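Local coordinates for phosphopantetheine attachment site family protein (Acinetobacter baumannii, PDB 4HKG), which probably carries amino acid or peptide intermediates on a phosphopantetheine arm, as a free-standing peptidyl carrier protein of a secondary metabolic pathway, at residues G39-S42 / I43-L46. Sequence-based numbering, arbitrary orientation.
Sequences GLDS and IVAL
D41 caps the start of helix 42-56 by accepting a hydrogen bond from the backbone of V44. The bond from V44 N to D41 OD1 is 3.0 Å long and nearly straight, at 165°. It meets OD1 almost end-on to the carboxylate C-O bond. The aspartate CG sits between its own backbone N and carbonyl carbon (chi1 66°), which turns OD1 toward the amides at the start of the helix. This is a classic N-cap. It gives an acceptor to a first-turn amide whose partner four residues back, L40, lies before the helix. V44 CG2 also makes a close van der Waals contact with D41 OD1, at 3.3 Å, and the two side chains cross at about a right angle. The negative carboxylate probably also interacts favourably with the positive end of the helix dipole.

Two i to i+4 backbone bonds open the helix. A45 N donates to D41 O at 2.8 Å, and L46 N donates to S42 O at 2.9 Å. D41 is thus gripped at two points, by its side chain and by its carbonyl.

The apolar contacts lie beside the cap. L40 CG and CD1 both rest on V44 CG1, each at 3.6 Å. V44 CG1 points anti to its backbone N (chi1 174°) and faces the leucine. The L40 CD2 branch reaches instead toward A45, with 4.2 Å between CD2 and the alanine CB.

The sequence G39-L40-D41-S42 matches the signature of carrier proteins, in which the serine after the aspartate normally receives the phosphopantetheine arm. S42 is therefore the probable attachment site. It is exposed in the first turn, and its CB points away from 43-46.

Residues 39-46 lead from the long loop after helix 7-22 into helix 42-56. L40 packs on V18 of helix 7-22 and on F35 of the loop. V44 touches E21 and M22, and so ties the start of helix 42-56 to the end of helix 7-22.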
# COMPACT_ATOMS: atom_id res chain seq x y z
N GLY A 39 1.41 -9.87 -8.96
CA GLY A 39 2.65 -10.53 -8.59
C GLY A 39 3.24 -10.15 -7.25
O GLY A 39 4.31 -10.65 -6.90
N LEU A 40 2.58 -9.29 -6.50
CA LEU A 40 3.12 -8.85 -5.22
C LEU A 40 3.21 -10.03 -4.25
O LEU A 40 2.26 -10.80 -4.13
CB LEU A 40 2.27 -7.73 -4.66
CG LEU A 40 2.82 -7.00 -3.44
CD1 LEU A 40 2.51 -5.51 -3.49
CD2 LEU A 40 2.28 -7.60 -2.15
N ASP A 41 4.35 -10.16 -3.58
CA ASP A 41 4.61 -11.30 -2.69
C ASP A 41 4.88 -10.84 -1.25
O ASP A 41 4.76 -9.66 -0.92
CB ASP A 41 5.74 -12.19 -3.23
CG ASP A 41 7.10 -11.51 -3.25
OD1 ASP A 41 7.25 -10.39 -2.72
OD2 ASP A 41 8.05 -12.11 -3.80
N SER A 42 5.23 -11.80 -0.39
CA SER A 42 5.37 -11.52 1.03
C SER A 42 6.54 -10.61 1.34
O SER A 42 6.45 -9.77 2.24
CB SER A 42 5.49 -12.83 1.82
OG SER A 42 4.31 -13.61 1.67
N ILE A 43 7.65 -10.78 0.63
CA ILE A 43 8.81 -9.90 0.79
C ILE A 43 8.41 -8.46 0.48
O ILE A 43 8.74 -7.53 1.23
CB ILE A 43 9.98 -10.36 -0.10
CG1 ILE A 43 10.59 -11.65 0.46
CG2 ILE A 43 11.05 -9.28 -0.21
CD1 ILE A 43 11.71 -12.22 -0.39
N VAL A 44 7.67 -8.27 -0.60
CA VAL A 44 7.19 -6.95 -0.96
C VAL A 44 6.19 -6.43 0.07
O VAL A 44 6.23 -5.25 0.45
CB VAL A 44 6.60 -6.91 -2.39
CG1 VAL A 44 5.98 -5.56 -2.67
CG2 VAL A 44 7.69 -7.21 -3.40
N ALA A 45 5.28 -7.28 0.54
CA ALA A 45 4.32 -6.84 1.55
C ALA A 45 5.04 -6.35 2.81
O ALA A 45 4.65 -5.34 3.41
CB ALA A 45 3.33 -7.94 1.88
N LEU A 46 6.08 -7.06 3.22
CA LEU A 46 6.88 -6.64 4.36
C LEU A 46 7.60 -5.30 4.10
O LEU A 46 7.64 -4.42 4.97
CB LEU A 46 7.88 -7.74 4.72
CG LEU A 46 8.90 -7.40 5.82
CD1 LEU A 46 8.18 -7.06 7.12
CD2 LEU A 46 9.89 -8.54 6.02